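Local coordinates for protein DegQ (Legionella fallonii, PDB 3PV2) that degrades protein substrates as a self-compartmentizing HtrA-family protease that forms large 12-meric assemblies and probably also serves as a chaperone, at residues I104-Q109 and L114-I119; I262-L267 and Q319-I324; N414-T419 and Q425-E430. One frame throughout, in Å; residues are numbered along the deposited sequence.

Contact 1 of 3, residues I104-Q109 and L114-I119; sequences ITVTLQ and LKARLI
V106 and L114 face each other as an antiparallel hydrogen-bonded pair, and their backbones hold the hairpin by two short hydrogen bonds: V106 N to L114 O and L114 N to V106 O both measure 2.7 Å, the second with a nearly straight N-H...O angle of 174°. Next to this pair, V106 CG2 lies 3.7 Å from A116 CB. The valine torsion explains the touch, since a chi1 of 163° swings CG2 opposite the carbonyl carbon and toward the alanine, whose CB also lies 3.5 Å from I104 O. Further toward the turn, the branch ends of L108 and L114 come together obliquely, CD1 to CD1 at 4.2 Å. V33 of strand 32-40 packs on V106 and L108, and I132 and A134 cover L114, so this face belongs to the apolar side of a trypsin-like beta barrel.

The I104 end is looser. A116 N still reaches I104 O at 2.9 Å, but with a more bent N-H...O angle of 150°. Water 1 stands between the strands there, accepting from I104 N at 3.3 Å and donating to A116 O at 2.9 Å; K115 NZ adds a weak bond to it. On the T105 and K115 face, R401 of a second subunit packs against both residues. One direct bond thus remains at the I104 and A116 pair, while the water gives I104 N and A116 O a polar partner each.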
loop_
_atom_site.group_PDB
_atom_site.type_symbol
_atom_site.label_atom_id
_atom_site.label_comp_id
_atom_site.label_asym_id
_atom_site.label_seq_id
_atom_site.Cartn_x
_atom_site.Cartn_y
_atom_site.Cartn_z
ATOM N N ILE B 104 39.402 20.964 -13.519
ATOM C CA ILE B 104 39.977 19.735 -13.981
ATOM C C ILE B 104 41.440 19.634 -13.626
ATOM O O ILE B 104 42.269 20.426 -14.092
ATOM C CB ILE B 104 39.916 19.603 -15.510
ATOM C CG1 ILE B 104 38.553 20.062 -16.062
ATOM C CG2 ILE B 104 40.193 18.164 -15.901
ATOM C CD1 ILE B 104 38.519 20.199 -17.547
ATOM N N THR B 105 41.753 18.588 -12.882
ATOM C CA THR B 105 43.079 18.370 -12.365
ATOM C C THR B 105 43.605 17.028 -12.879
ATOM O O THR B 105 42.959 15.962 -12.755
ATOM C CB THR B 105 43.069 18.464 -10.822
ATOM O OG1 THR B 105 42.412 19.665 -10.437
ATOM C CG2 THR B 105 44.443 18.497 -10.268
ATOM N N VAL B 106 44.795 17.092 -13.470
ATOM C CA VAL B 106 45.418 15.913 -14.021
ATOM C C VAL B 106 46.508 15.431 -13.092
ATOM O O VAL B 106 47.318 16.231 -12.664
ATOM C CB VAL B 106 45.940 16.236 -15.431
ATOM C CG1 VAL B 106 46.927 15.214 -15.898
ATOM C CG2 VAL B 106 44.737 16.344 -16.404
ATOM N N THR B 107 46.540 14.131 -12.792
ATOM C CA THR B 107 47.637 13.518 -12.032
ATOM C C THR B 107 48.458 12.537 -12.847
ATOM O O THR B 107 47.927 11.587 -13.415
ATOM C CB THR B 107 47.121 12.759 -10.795
ATOM O OG1 THR B 107 46.253 13.606 -10.034
ATOM C CG2 THR B 107 48.312 12.238 -9.891
ATOM N N LEU B 108 49.750 12.724 -12.861
ATOM C CA LEU B 108 50.651 11.884 -13.602
ATOM C C LEU B 108 51.106 10.752 -12.732
ATOM O O LEU B 108 51.039 10.806 -11.522
ATOM C CB LEU B 108 51.923 12.658 -13.999
ATOM C CG LEU B 108 51.791 13.971 -14.738
ATOM C CD1 LEU B 108 53.178 14.530 -15.161
ATOM C CD2 LEU B 108 50.877 13.849 -15.959
ATOM N N GLN B 109 51.692 9.768 -13.364
ATOM C CA GLN B 109 52.188 8.640 -12.657
ATOM C C GLN B 109 53.276 9.060 -11.682
ATOM O O GLN B 109 53.307 8.579 -10.580
ATOM C CB GLN B 109 52.733 7.672 -13.669
ATOM C CG GLN B 109 53.358 6.476 -13.094
ATOM C CD GLN B 109 54.443 5.978 -13.991
ATOM O OE1 GLN B 109 54.322 4.907 -14.603
ATOM N NE2 GLN B 109 55.514 6.774 -14.106
ATOM N N LEU B 114 48.433 18.497 -11.855
ATOM C CA LEU B 114 48.454 19.688 -12.724
ATOM C C LEU B 114 47.075 20.219 -13.031
ATOM O O LEU B 114 46.129 19.447 -13.285
ATOM C CB LEU B 114 49.168 19.382 -14.034
ATOM C CG LEU B 114 50.609 18.946 -13.795
ATOM C CD1 LEU B 114 51.125 18.182 -14.972
ATOM C CD2 LEU B 114 51.525 20.190 -13.440
ATOM N N LYS B 115 46.944 21.548 -13.016
ATOM C CA LYS B 115 45.732 22.203 -13.466
ATOM C C LYS B 115 45.623 22.019 -14.990
ATOM O O LYS B 115 46.578 22.216 -15.711
ATOM C CB LYS B 115 45.841 23.664 -13.103
ATOM C CG LYS B 115 44.626 24.519 -13.344
ATOM C CD LYS B 115 44.801 25.881 -12.625
ATOM C CE LYS B 115 44.091 26.970 -13.388
ATOM N NZ LYS B 115 42.776 26.444 -13.919
ATOM N N ALA B 116 44.471 21.605 -15.500
ATOM C CA ALA B 116 44.386 21.276 -16.906
ATOM C C ALA B 116 43.449 22.235 -17.549
ATOM O O ALA B 116 42.447 22.610 -16.963
ATOM C CB ALA B 116 43.902 19.874 -17.097
ATOM N N ARG B 117 43.720 22.563 -18.789
ATOM C CA ARG B 117 42.813 23.434 -19.511
ATOM C C ARG B 117 42.023 22.648 -20.570
ATOM O O ARG B 117 42.586 21.824 -21.246
ATOM C CB ARG B 117 43.675 24.512 -20.137
ATOM C CG ARG B 117 42.924 25.602 -20.812
ATOM C CD ARG B 117 43.855 26.906 -20.895
ATOM N NE ARG B 117 44.963 26.776 -21.860
ATOM C CZ ARG B 117 44.811 26.641 -23.192
ATOM N NH1 ARG B 117 43.597 26.603 -23.766
ATOM N NH2 ARG B 117 45.890 26.525 -23.973
ATOM N N LEU B 118 40.749 22.959 -20.756
ATOM C CA LEU B 118 39.967 22.338 -21.819
ATOM C C LEU B 118 40.227 23.032 -23.153
ATOM O O LEU B 118 39.958 24.215 -23.292
ATOM C CB LEU B 118 38.479 22.435 -21.495
ATOM C CG LEU B 118 37.434 21.461 -22.036
ATOM C CD1 LEU B 118 36.252 22.258 -22.549
ATOM C CD2 LEU B 118 37.921 20.456 -23.102
ATOM N N ILE B 119 40.731 22.298 -24.138
ATOM C CA ILE B 119 40.908 22.864 -25.453
ATOM C C ILE B 119 39.584 22.822 -26.139
ATOM O O ILE B 119 39.197 23.776 -26.737
ATOM C CB ILE B 119 41.982 22.147 -26.234
ATOM C CG1 ILE B 119 43.297 22.305 -25.502
ATOM C CG2 ILE B 119 42.156 22.728 -27.613
ATOM C CD1 ILE B 119 44.420 22.003 -26.361
HETATM O O HOH W 1 41.519 23.312 -14.348
#

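Contact 2 of 3, residues I262-L267 and Q319-I324; sequences IFVQHL and QVKTTI
The flat groups of the strand that border the helix are the peptides of V264, and two waters attend them: water 2 accepts from V264 N at 3.1 Å, and water 3 makes a weak bond to V264 O. K321 NZ meets both, donating to water 3 at 2.6 Å and only weakly to water 2, so its charged end is joined to the strand through solvent. Within the helix, the Q319 carbonyl accepts T323 N and T323 OG1, each at 2.7 Å from Q319 O, and the two donors arrive from opposite faces of its plane.

The strand 262-266 and the helix 318-325 are the two elements that, in PDZ domains generally, flank the groove for a peptide C-terminus; here the short segments approach to 9.4 Å between axes, at 140° between their directions. The direct touches are apolar and sparse. V264 CG2 comes to 4.2 Å from V320 CB, while I262 reaches V320 CG1 with its CD1 at 4.3 Å. I306 of strand 305-309 touches both I262 and V264, and I309 touches V320. The CB atoms of F263 and Q265 head away from the helix, and Q265 OE1 accepts from Y447 N of a third subunit.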
loop_
_atom_site.group_PDB
_atom_site.type_symbol
_atom_site.label_atom_id
_atom_site.label_comp_id
_atom_site.label_asym_id
_atom_site.label_seq_id
_atom_site.Cartn_x
_atom_site.Cartn_y
_atom_site.Cartn_z
ATOM N N ILE B 262 24.541 12.561 -48.740
ATOM C CA ILE B 262 24.414 11.164 -49.224
ATOM C C ILE B 262 24.407 10.095 -48.140
ATOM O O ILE B 262 25.243 10.132 -47.230
ATOM C CB ILE B 262 25.606 10.785 -50.030
ATOM C CG1 ILE B 262 26.826 10.759 -49.106
ATOM C CG2 ILE B 262 25.799 11.789 -51.142
ATOM C CD1 ILE B 262 27.912 9.892 -49.595
ATOM N N PHE B 263 23.540 9.102 -48.295
ATOM C CA PHE B 263 23.533 7.997 -47.411
ATOM C C PHE B 263 24.315 6.876 -48.044
ATOM O O PHE B 263 24.204 6.632 -49.261
ATOM C CB PHE B 263 22.091 7.553 -47.233
ATOM C CG PHE B 263 21.275 8.392 -46.272
ATOM C CD1 PHE B 263 21.109 9.773 -46.469
ATOM C CD2 PHE B 263 20.554 7.753 -45.232
ATOM C CE1 PHE B 263 20.281 10.539 -45.602
ATOM C CE2 PHE B 263 19.730 8.501 -44.350
ATOM C CZ PHE B 263 19.590 9.887 -44.532
ATOM N N VAL B 264 25.059 6.127 -47.235
ATOM C CA VAL B 264 25.741 4.978 -47.708
ATOM C C VAL B 264 25.266 3.736 -46.913
ATOM O O VAL B 264 24.622 3.858 -45.890
ATOM C CB VAL B 264 27.219 5.138 -47.655
ATOM C CG1 VAL B 264 27.684 6.178 -48.684
ATOM C CG2 VAL B 264 27.675 5.426 -46.221
ATOM N N GLN B 265 25.502 2.560 -47.451
ATOM C CA GLN B 265 25.265 1.341 -46.752
ATOM C C GLN B 265 26.458 0.425 -47.056
ATOM O O GLN B 265 27.183 0.650 -48.015
ATOM C CB GLN B 265 23.994 0.686 -47.193
ATOM C CG GLN B 265 23.997 -0.044 -48.500
ATOM C CD GLN B 265 22.575 -0.478 -48.909
ATOM O OE1 GLN B 265 21.929 0.321 -49.518
ATOM N NE2 GLN B 265 22.091 -1.699 -48.552
ATOM N N HIS B 266 26.583 -0.598 -46.238
ATOM C CA HIS B 266 27.644 -1.610 -46.338
ATOM C C HIS B 266 27.447 -2.407 -47.602
ATOM O O HIS B 266 26.316 -2.853 -47.913
ATOM C CB HIS B 266 27.611 -2.549 -45.089
ATOM C CG HIS B 266 28.735 -3.548 -45.051
ATOM N ND1 HIS B 266 30.049 -3.192 -44.782
ATOM C CD2 HIS B 266 28.739 -4.897 -45.253
ATOM C CE1 HIS B 266 30.813 -4.284 -44.842
ATOM N NE2 HIS B 266 30.045 -5.326 -45.128
ATOM N N LEU B 267 28.517 -2.581 -48.360
ATOM C CA LEU B 267 28.453 -3.370 -49.551
ATOM C C LEU B 267 28.889 -4.739 -49.113
ATOM O O LEU B 267 30.099 -4.996 -48.892
ATOM C CB LEU B 267 29.428 -2.777 -50.593
ATOM C CG LEU B 267 29.543 -3.578 -51.891
ATOM C CD1 LEU B 267 28.296 -3.443 -52.670
ATOM C CD2 LEU B 267 30.821 -3.193 -52.773
ATOM N N GLN B 319 33.567 4.194 -42.867
ATOM C CA GLN B 319 34.634 5.169 -43.117
ATOM C C GLN B 319 34.167 6.427 -43.840
ATOM O O GLN B 319 34.822 7.442 -43.736
ATOM C CB GLN B 319 35.813 4.573 -43.908
ATOM C CG GLN B 319 36.346 3.346 -43.383
ATOM C CD GLN B 319 37.314 2.688 -44.362
ATOM O OE1 GLN B 319 36.965 2.364 -45.492
ATOM N NE2 GLN B 319 38.551 2.505 -43.927
ATOM N N VAL B 320 33.033 6.394 -44.532
ATOM C CA VAL B 320 32.641 7.542 -45.303
ATOM C C VAL B 320 32.200 8.623 -44.347
ATOM O O VAL B 320 32.583 9.800 -44.463
ATOM C CB VAL B 320 31.530 7.181 -46.258
ATOM C CG1 VAL B 320 30.829 8.440 -46.818
ATOM C CG2 VAL B 320 32.063 6.278 -47.343
ATOM N N LYS B 321 31.470 8.190 -43.340
ATOM C CA LYS B 321 30.775 9.084 -42.396
ATOM C C LYS B 321 31.848 9.756 -41.562
ATOM O O LYS B 321 31.971 11.002 -41.488
ATOM C CB LYS B 321 29.832 8.230 -41.559
ATOM C CG LYS B 321 29.413 6.883 -42.346
ATOM C CD LYS B 321 28.224 6.067 -41.728
ATOM C CE LYS B 321 26.829 6.639 -42.091
ATOM N NZ LYS B 321 25.700 5.607 -42.001
ATOM N N THR B 322 32.699 8.899 -41.027
ATOM C CA THR B 322 33.948 9.290 -40.474
ATOM C C THR B 322 34.758 10.256 -41.348
ATOM O O THR B 322 34.968 11.396 -40.939
ATOM C CB THR B 322 34.724 8.006 -40.124
ATOM O OG1 THR B 322 34.026 7.345 -39.041
ATOM C CG2 THR B 322 36.194 8.291 -39.770
ATOM N N THR B 323 35.237 9.838 -42.512
ATOM C CA THR B 323 36.131 10.699 -43.294
ATOM C C THR B 323 35.487 12.051 -43.651
ATOM O O THR B 323 36.182 13.062 -43.724
ATOM C CB THR B 323 36.557 10.058 -44.609
ATOM O OG1 THR B 323 37.140 8.777 -44.363
ATOM C CG2 THR B 323 37.544 10.950 -45.357
ATOM N N ILE B 324 34.176 12.085 -43.845
ATOM C CA ILE B 324 33.520 13.310 -44.331
ATOM C C ILE B 324 33.047 14.231 -43.201
ATOM O O ILE B 324 33.207 15.450 -43.266
ATOM C CB ILE B 324 32.280 12.995 -45.187
ATOM C CG1 ILE B 324 32.676 12.582 -46.602
ATOM C CG2 ILE B 324 31.384 14.204 -45.312
ATOM C CD1 ILE B 324 31.476 12.084 -47.411
HETATM O O HOH W 2 24.874 7.334 -44.355
HETATM O O HOH W 3 23.368 5.175 -43.019
#

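Contact 3 of 3, residues N414-T419 and Q425-E430; sequences NKKPVT and QTIAQE
K416 and E430 approach from opposite directions and meet in a salt bridge, K416 NZ to E430 OE1 at 2.8 Å. The lysine arrives on the syn side of that oxygen, not far from the carboxylate plane, and bends at its last two torsions (chi4 74°) bring NZ round so that it also donates to N414 O at 3.0 Å. N414 runs past the glutamate in the opposite sense: its ND2 donates to the same OE1 at 3.0 Å, coming from above the carboxylate, with amide and carboxylate planes 29° apart. One oxygen is therefore gripped by two donors along different directions, which should favour a charged carboxylate. The other end of the amide is held as well, since N414 OD1 accepts from K431 NZ and L436 N.

Beside this polar cluster I427 uses both branches. Its CG2 sits 3.7 Å from N414 ND2, whereas CD1 reaches across to K416 CB at 3.9 Å and to V418 CG2 at 4.3 Å. A413 of strand 409-413 backs I427 and V418 alike. The contact thus ties the tight turn joining strands 409-413 and 416-417 to the C-terminal end of helix 421-428, with strand 435-441 alongside N414, in the C-terminal PDZ region.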
loop_
_atom_site.group_PDB
_atom_site.type_symbol
_atom_site.label_atom_id
_atom_site.label_comp_id
_atom_site.label_asym_id
_atom_site.label_seq_id
_atom_site.Cartn_x
_atom_site.Cartn_y
_atom_site.Cartn_z
ATOM N N ASN B 414 -4.444 30.795 -53.696
ATOM C CA ASN B 414 -4.683 32.137 -54.294
ATOM C C ASN B 414 -5.968 32.159 -55.079
ATOM O O ASN B 414 -6.002 32.632 -56.202
ATOM C CB ASN B 414 -3.527 32.539 -55.180
ATOM C CG ASN B 414 -2.184 32.699 -54.383
ATOM O OD1 ASN B 414 -2.203 32.891 -53.164
ATOM N ND2 ASN B 414 -1.037 32.601 -55.083
ATOM N N LYS B 415 -7.017 31.612 -54.465
ATOM C CA LYS B 415 -8.365 31.604 -54.988
ATOM C C LYS B 415 -8.528 30.771 -56.205
ATOM O O LYS B 415 -9.471 30.967 -56.923
ATOM C CB LYS B 415 -8.866 33.020 -55.365
ATOM C CG LYS B 415 -8.505 34.095 -54.439
ATOM C CD LYS B 415 -8.967 33.731 -53.073
ATOM C CE LYS B 415 -10.364 34.191 -52.745
ATOM N NZ LYS B 415 -10.863 33.323 -51.630
ATOM N N LYS B 416 -7.646 29.837 -56.472
ATOM C CA LYS B 416 -7.847 28.969 -57.620
ATOM C C LYS B 416 -7.923 27.542 -57.102
ATOM O O LYS B 416 -7.195 27.201 -56.152
ATOM C CB LYS B 416 -6.650 29.121 -58.563
ATOM C CG LYS B 416 -6.557 30.482 -59.285
ATOM C CD LYS B 416 -5.111 30.691 -59.956
ATOM C CE LYS B 416 -4.724 32.203 -59.963
ATOM N NZ LYS B 416 -4.316 32.822 -58.632
ATOM N N PRO B 417 -8.727 26.689 -57.762
ATOM C CA PRO B 417 -8.772 25.271 -57.428
ATOM C C PRO B 417 -7.438 24.620 -57.645
ATOM O O PRO B 417 -6.701 24.968 -58.516
ATOM C CB PRO B 417 -9.847 24.675 -58.360
ATOM C CG PRO B 417 -9.856 25.612 -59.561
ATOM C CD PRO B 417 -9.495 27.012 -58.983
ATOM N N VAL B 418 -7.188 23.607 -56.821
ATOM C CA VAL B 418 -6.008 22.758 -56.839
ATOM C C VAL B 418 -6.382 21.397 -57.100
ATOM O O VAL B 418 -7.230 20.860 -56.372
ATOM C CB VAL B 418 -5.438 22.804 -55.426
ATOM C CG1 VAL B 418 -4.570 21.702 -55.181
ATOM C CG2 VAL B 418 -4.744 24.186 -55.252
ATOM N N THR B 419 -5.790 20.771 -58.122
ATOM C CA THR B 419 -6.085 19.414 -58.440
ATOM C C THR B 419 -4.946 18.458 -58.095
ATOM O O THR B 419 -5.128 17.505 -57.389
ATOM C CB THR B 419 -6.385 19.290 -59.935
ATOM O OG1 THR B 419 -5.366 19.976 -60.672
ATOM C CG2 THR B 419 -7.752 19.979 -60.238
ATOM N N GLN B 425 2.026 23.654 -56.928
ATOM C CA GLN B 425 3.377 24.185 -57.065
ATOM C C GLN B 425 3.414 25.331 -58.085
ATOM O O GLN B 425 4.102 26.304 -57.911
ATOM C CB GLN B 425 4.347 23.078 -57.521
ATOM C CG GLN B 425 4.739 22.121 -56.385
ATOM C CD GLN B 425 5.386 20.778 -56.856
ATOM O OE1 GLN B 425 5.165 20.316 -57.968
ATOM N NE2 GLN B 425 6.092 20.137 -55.943
ATOM N N THR B 426 2.632 25.246 -59.137
ATOM C CA THR B 426 2.610 26.306 -60.124
ATOM C C THR B 426 1.985 27.552 -59.455
ATOM O O THR B 426 2.536 28.630 -59.549
ATOM C CB THR B 426 1.759 25.837 -61.337
ATOM O OG1 THR B 426 2.377 24.703 -61.950
ATOM C CG2 THR B 426 1.577 26.928 -62.407
ATOM N N ILE B 427 0.853 27.392 -58.764
ATOM C CA ILE B 427 0.214 28.530 -58.089
ATOM C C ILE B 427 1.102 29.141 -57.074
ATOM O O ILE B 427 1.252 30.349 -57.070
ATOM C CB ILE B 427 -1.141 28.153 -57.490
ATOM C CG1 ILE B 427 -2.094 27.853 -58.632
ATOM C CG2 ILE B 427 -1.729 29.284 -56.651
ATOM C CD1 ILE B 427 -3.429 27.012 -58.214
ATOM N N ALA B 428 1.839 28.325 -56.332
ATOM C CA ALA B 428 2.739 28.808 -55.325
ATOM C C ALA B 428 3.839 29.646 -55.940
ATOM O O ALA B 428 4.387 30.485 -55.251
ATOM C CB ALA B 428 3.366 27.631 -54.544
ATOM N N GLN B 429 4.139 29.526 -57.222
ATOM C CA GLN B 429 5.129 30.444 -57.818
ATOM C C GLN B 429 4.535 31.763 -58.303
ATOM O O GLN B 429 5.263 32.559 -58.830
ATOM C CB GLN B 429 5.878 29.840 -58.996
ATOM C CG GLN B 429 6.072 28.379 -58.891
ATOM C CD GLN B 429 7.392 27.910 -59.383
ATOM O OE1 GLN B 429 7.469 27.177 -60.392
ATOM N NE2 GLN B 429 8.459 28.283 -58.656
ATOM N N GLU B 430 3.243 32.003 -58.098
ATOM C CA GLU B 430 2.642 33.286 -58.445
ATOM C C GLU B 430 3.200 34.502 -57.681
ATOM O O GLU B 430 3.615 35.504 -58.353
ATOM C CB GLU B 430 1.129 33.245 -58.276
ATOM C CG GLU B 430 0.407 32.376 -59.359
ATOM C CD GLU B 430 -1.092 32.226 -59.041
ATOM O OE1 GLU B 430 -1.550 32.861 -58.028
ATOM O OE2 GLU B 430 -1.778 31.478 -59.790
#

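The three contacts sample successive modules of one elongated chain. Contact 1 belongs to the trypsin-like protease barrel, contact 2 to the first PDZ region and contact 3 to the second. Centres of contacts 1 and 2 are 36 Å apart and those of contacts 2 and 3 are 40 Å apart, with nearest atoms about 19 and 20 Å from each other; contacts 1 and 3 lie on opposite sides of the chain centre, 64 Å between centres. None touches another. Of the three, contact 2 adjoins a probable peptide-binding groove, whereas contact 1 pairs two barrel strands and contact 3 ties a turn to a helix end. Residues of other subunits lie beside all three, consistent with the 12-meric assembly.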